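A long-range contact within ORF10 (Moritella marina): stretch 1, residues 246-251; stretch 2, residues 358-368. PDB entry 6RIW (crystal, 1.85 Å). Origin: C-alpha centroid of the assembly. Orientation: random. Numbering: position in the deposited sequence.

Stretch 1 (246-251) VHAPFD
Stretch 2 358-368: LLGSVKSNLGH

A single hydrogen bond joins these two stretches, more than a hundred residues apart in sequence, and its acceptor is already in use: the carbonyl of Lys 363 receives both the imidazole of His 247 and the backbone amide of Gly 367, the residue just after the helix. His 247 NE2 donates to Lys 363 O over 3.1 Å, with an N-H...O angle of 156°, while Gly 367 N reaches the same Lys 363 O at 2.9 Å. Histidine suits this place because its ring is long enough to carry a donor to the carbonyl and has a second nitrogen, ND1, which is hydrogen-bonded elsewhere in the structure. With chi1 at 159° (t) and chi2 at 62°, the ring meets Lys 363 O at its edge, near the ring plane.

Stretch 2 begins as a strand, residues 358-360, then turns into a short helix that ends at Leu 366. Ser 361 (phi/psi -149/116, chi1 t) precedes this turn; its OG accepts a weak capping bond from Lys 363 N at 3.3 Å. Ser 364, chi1 p, returns its hydroxyl to the backbone, OG donating to Ser 361 O at 2.8 Å. Gly 367 leaves the helix at phi/psi 85/-177, where a CB would be jammed against the preceding carbonyl oxygen. Its CA lies 4.0 Å from His 247 NE2.

Stretch 1 has no regular helix or strand. Its irregular path includes a type II beta turn from Ala 248 to Asp 251, closed by Asp 251 N to Ala 248 O at 2.9 Å. Pro 249 takes the second position at -53/134, where its restricted phi fits well, and Phe 250 the third at 78/-4. The closest CA pair across the contact is Pro 249 with Ser 364, 5.8 Å apart.

The pyrrolidine ring, C-gamma exo, packs against the turn into the helix: Pro 249 CG is 3.7 Å from Ser 364 N, and Pro 249 CB is 4.0 Å from Ser 361 CB. The ring also lies against the side chain of Ser 364, Pro 249 CD being 3.8 Å from Ser 364 CB. Phe 250, chi1 m (-71°) and chi2 -55°, extends toward the end of the strand. Its ring edge meets Gly 360, with Phe 250 CE2 3.8 Å from Gly 360 C, and its tip touches Leu 359, with Phe 250 CZ 4.3 Å from Leu 359 CB. Leu 359 (m, t) supplies an apolar neighbor for the aromatic ring.

Together the stretches bury 313 Å², to which His 247, Pro 249 and Phe 250 contribute all of stretch 1's share. Ala 248 points its CB away.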

ATOM      1  N   VAL A 246      19.691 -10.396  20.313  1.00 27.40           N
ATOM      2  CA  VAL A 246      20.648 -10.700  19.253  1.00 26.11           C
ATOM      3  C   VAL A 246      19.905 -10.726  17.917  1.00 29.13           C
ATOM      4  O   VAL A 246      19.122 -11.647  17.641  1.00 23.47           O
ATOM      5  CB  VAL A 246      21.384 -12.028  19.494  1.00 25.72           C
ATOM      6  CG1 VAL A 246      22.291 -12.349  18.323  1.00 26.29           C
ATOM      7  CG2 VAL A 246      22.197 -11.948  20.784  1.00 28.14           C
ATOM      8  N   HIS A 247      20.181  -9.727  17.078  1.00 23.22           N
ATOM      9  CA  HIS A 247      19.701  -9.663  15.694  1.00 25.52           C
ATOM     10  C   HIS A 247      20.913  -9.874  14.791  1.00 25.77           C
ATOM     11  O   HIS A 247      21.718  -8.959  14.597  1.00 25.84           O
ATOM     12  CB  HIS A 247      19.008  -8.329  15.411  1.00 22.84           C
ATOM     13  CG  HIS A 247      18.941  -7.986  13.955  1.00 25.29           C
ATOM     14  ND1 HIS A 247      18.256  -8.758  13.034  1.00 24.54           N
ATOM     15  CD2 HIS A 247      19.491  -6.964  13.256  1.00 23.15           C
ATOM     16  CE1 HIS A 247      18.384  -8.220  11.830  1.00 21.07           C
ATOM     17  NE2 HIS A 247      19.133  -7.136  11.937  1.00 26.98           N
ATOM     18  N   ALA A 248      21.042 -11.077  14.236  1.00 25.19           N
ATOM     19  CA  ALA A 248      22.266 -11.463  13.533  1.00 26.60           C
ATOM     20  C   ALA A 248      21.920 -12.424  12.412  1.00 24.73           C
ATOM     21  O   ALA A 248      21.947 -13.652  12.592  1.00 24.02           O
ATOM     22  CB  ALA A 248      23.274 -12.094  14.489  1.00 24.84           C
ATOM     23  N   PRO A 249      21.596 -11.900  11.232  1.00 24.49           N
ATOM     24  CA  PRO A 249      21.228 -12.775  10.108  1.00 22.07           C
ATOM     25  C   PRO A 249      22.295 -13.835   9.862  1.00 26.46           C
ATOM     26  O   PRO A 249      23.491 -13.540   9.848  1.00 24.17           O
ATOM     27  CB  PRO A 249      21.112 -11.803   8.925  1.00 23.38           C
ATOM     28  CG  PRO A 249      20.779 -10.479   9.567  1.00 23.89           C
ATOM     29  CD  PRO A 249      21.554 -10.470  10.872  1.00 23.69           C
ATOM     30  N   PHE A 250      21.843 -15.077   9.689  1.00 24.94           N
ATOM     31  CA  PHE A 250      22.614 -16.297   9.431  1.00 25.92           C
ATOM     32  C   PHE A 250      23.277 -16.854  10.693  1.00 26.83           C
ATOM     33  O   PHE A 250      23.896 -17.925  10.615  1.00 28.51           O
ATOM     34  CB  PHE A 250      23.694 -16.113   8.354  1.00 28.94           C
ATOM     35  CG  PHE A 250      23.148 -15.950   6.963  1.00 30.88           C
ATOM     36  CD1 PHE A 250      22.288 -16.891   6.430  1.00 32.81           C
ATOM     37  CD2 PHE A 250      23.496 -14.850   6.195  1.00 33.71           C
ATOM     38  CE1 PHE A 250      21.783 -16.756   5.135  1.00 33.12           C
ATOM     39  CE2 PHE A 250      22.994 -14.703   4.904  1.00 33.82           C
ATOM     40  CZ  PHE A 250      22.130 -15.665   4.382  1.00 34.69           C
ATOM     41  N   ASP A 251      23.187 -16.181  11.839  1.00 26.80           N
ATOM     42  CA  ASP A 251      23.898 -16.622  13.035  1.00 30.71           C
ATOM     43  C   ASP A 251      23.014 -17.524  13.888  1.00 28.79           C
ATOM     44  O   ASP A 251      21.826 -17.255  14.071  1.00 25.09           O
ATOM     45  CB  ASP A 251      24.377 -15.422  13.861  1.00 28.34           C
ATOM     46  CG  ASP A 251      25.347 -15.830  14.975  1.00 28.93           C
ATOM     47  OD1 ASP A 251      24.871 -16.319  16.024  1.00 27.87           O
ATOM     48  OD2 ASP A 251      26.576 -15.667  14.795  1.00 29.69           O
ATOM     49  N   LEU A 358      28.403 -17.667  -2.793  1.00 25.74           N
ATOM     50  CA  LEU A 358      28.549 -16.903  -1.563  1.00 24.69           C
ATOM     51  C   LEU A 358      27.206 -16.287  -1.191  1.00 27.71           C
ATOM     52  O   LEU A 358      26.364 -16.042  -2.056  1.00 24.04           O
ATOM     53  CB  LEU A 358      29.605 -15.810  -1.734  1.00 26.53           C
ATOM     54  CG  LEU A 358      31.012 -16.352  -2.013  1.00 28.82           C
ATOM     55  CD1 LEU A 358      32.048 -15.245  -1.994  1.00 24.60           C
ATOM     56  CD2 LEU A 358      31.350 -17.458  -1.005  1.00 26.97           C
ATOM     57  N   LEU A 359      27.007 -16.047   0.109  1.00 25.73           N
ATOM     58  CA  LEU A 359      25.732 -15.567   0.632  1.00 24.98           C
ATOM     59  C   LEU A 359      25.961 -14.410   1.592  1.00 28.88           C
ATOM     60  O   LEU A 359      26.979 -14.355   2.287  1.00 24.66           O
ATOM     61  CB  LEU A 359      24.969 -16.670   1.365  1.00 25.68           C
ATOM     62  CG  LEU A 359      24.813 -18.055   0.749  1.00 27.89           C
ATOM     63  CD1 LEU A 359      24.259 -19.001   1.818  1.00 25.16           C
ATOM     64  CD2 LEU A 359      23.890 -18.010  -0.462  1.00 24.06           C
ATOM     65  N   GLY A 360      24.994 -13.488   1.651  1.00 21.73           N
ATOM     66  CA  GLY A 360      25.176 -12.334   2.516  1.00 22.34           C
ATOM     67  C   GLY A 360      23.850 -11.652   2.782  1.00 27.93           C
ATOM     68  O   GLY A 360      22.855 -11.915   2.102  1.00 20.87           O
ATOM     69  N   SER A 361      23.854 -10.765   3.787  1.00 23.83           N
ATOM     70  CA  SER A 361      22.656 -10.001   4.149  1.00 24.91           C
ATOM     71  C   SER A 361      23.010  -8.635   4.719  1.00 24.20           C
ATOM     72  O   SER A 361      23.588  -8.540   5.807  1.00 23.54           O
ATOM     73  CB  SER A 361      21.803 -10.753   5.162  1.00 22.77           C
ATOM     74  OG  SER A 361      20.604 -10.023   5.386  1.00 25.58           O
ATOM     75  N   VAL A 362      22.612  -7.580   4.004  1.00 21.63           N
ATOM     76  CA  VAL A 362      22.756  -6.211   4.483  1.00 21.62           C
ATOM     77  C   VAL A 362      21.769  -5.877   5.597  1.00 21.01           C
ATOM     78  O   VAL A 362      21.865  -4.805   6.210  1.00 20.41           O
ATOM     79  CB  VAL A 362      22.588  -5.250   3.283  1.00 21.46           C
ATOM     80  CG1 VAL A 362      21.112  -5.151   2.884  1.00 22.79           C
ATOM     81  CG2 VAL A 362      23.161  -3.865   3.584  1.00 21.99           C
ATOM     82  N   LYS A 363      20.811  -6.761   5.889  1.00 18.82           N
ATOM     83  CA  LYS A 363      19.994  -6.538   7.074  1.00 19.63           C
ATOM     84  C   LYS A 363      20.834  -6.565   8.347  1.00 23.85           C
ATOM     85  O   LYS A 363      20.439  -5.970   9.363  1.00 22.45           O
ATOM     86  CB  LYS A 363      18.865  -7.576   7.128  1.00 22.29           C
ATOM     87  CG  LYS A 363      17.901  -7.449   5.926  1.00 21.27           C
ATOM     88  CD  LYS A 363      16.636  -8.236   6.144  1.00 22.82           C
ATOM     89  CE  LYS A 363      15.602  -8.002   5.028  1.00 25.33           C
ATOM     90  NZ  LYS A 363      16.086  -8.467   3.713  1.00 22.94           N
ATOM     91  N   SER A 364      21.997  -7.218   8.302  1.00 20.88           N
ATOM     92  CA  SER A 364      22.883  -7.225   9.465  1.00 22.65           C
ATOM     93  C   SER A 364      23.340  -5.814   9.813  1.00 22.55           C
ATOM     94  O   SER A 364      23.407  -5.456  10.999  1.00 24.14           O
ATOM     95  CB  SER A 364      24.091  -8.145   9.212  1.00 22.26           C
ATOM     96  OG  SER A 364      24.926  -7.684   8.149  1.00 23.27           O
ATOM     97  N   ASN A 365      23.639  -4.986   8.794  1.00 22.00           N
ATOM     98  CA  ASN A 365      24.121  -3.627   9.044  1.00 19.62           C
ATOM     99  C   ASN A 365      22.993  -2.671   9.387  1.00 23.82           C
ATOM    100  O   ASN A 365      23.192  -1.752  10.191  1.00 21.33           O
ATOM    101  CB  ASN A 365      24.851  -3.043   7.829  1.00 20.24           C
ATOM    102  CG  ASN A 365      25.915  -3.948   7.272  1.00 23.41           C
ATOM    103  OD1 ASN A 365      25.613  -4.934   6.600  1.00 24.78           O
ATOM    104  ND2 ASN A 365      27.176  -3.579   7.480  1.00 22.70           N
ATOM    105  N   LEU A 366      21.824  -2.832   8.738  1.00 18.61           N
ATOM    106  CA  LEU A 366      20.811  -1.782   8.708  1.00 20.61           C
ATOM    107  C   LEU A 366      19.536  -2.103   9.462  1.00 21.74           C
ATOM    108  O   LEU A 366      18.754  -1.181   9.729  1.00 22.39           O
ATOM    109  CB  LEU A 366      20.398  -1.466   7.262  1.00 21.50           C
ATOM    110  CG  LEU A 366      21.473  -1.077   6.275  1.00 20.13           C
ATOM    111  CD1 LEU A 366      20.847  -0.793   4.922  1.00 18.31           C
ATOM    112  CD2 LEU A 366      22.189   0.127   6.810  1.00 21.34           C
ATOM    113  N   GLY A 367      19.294  -3.366   9.774  1.00 22.04           N
ATOM    114  CA  GLY A 367      17.968  -3.821  10.132  1.00 19.86           C
ATOM    115  C   GLY A 367      17.147  -4.154   8.898  1.00 21.52           C
ATOM    116  O   GLY A 367      17.609  -4.092   7.752  1.00 22.16           O
ATOM    117  N   HIS A 368      15.890  -4.517   9.143  1.00 18.97           N
ATOM    118  CA  HIS A 368      14.954  -4.909   8.085  1.00 18.37           C
ATOM    119  C   HIS A 368      14.117  -3.683   7.726  1.00 18.78           C
ATOM    120  O   HIS A 368      13.248  -3.269   8.498  1.00 18.73           O
ATOM    121  CB  HIS A 368      14.094  -6.081   8.565  1.00 20.96           C
ATOM    122  CG  HIS A 368      13.058  -6.548   7.583  1.00 24.48           C
ATOM    123  ND1 HIS A 368      12.897  -5.984   6.334  1.00 24.73           N
ATOM    124  CD2 HIS A 368      12.164  -7.564   7.650  1.00 26.48           C
ATOM    125  CE1 HIS A 368      11.921  -6.605   5.692  1.00 25.82           C
ATOM    126  NE2 HIS A 368      11.464  -7.573   6.466  1.00 21.14           N
TER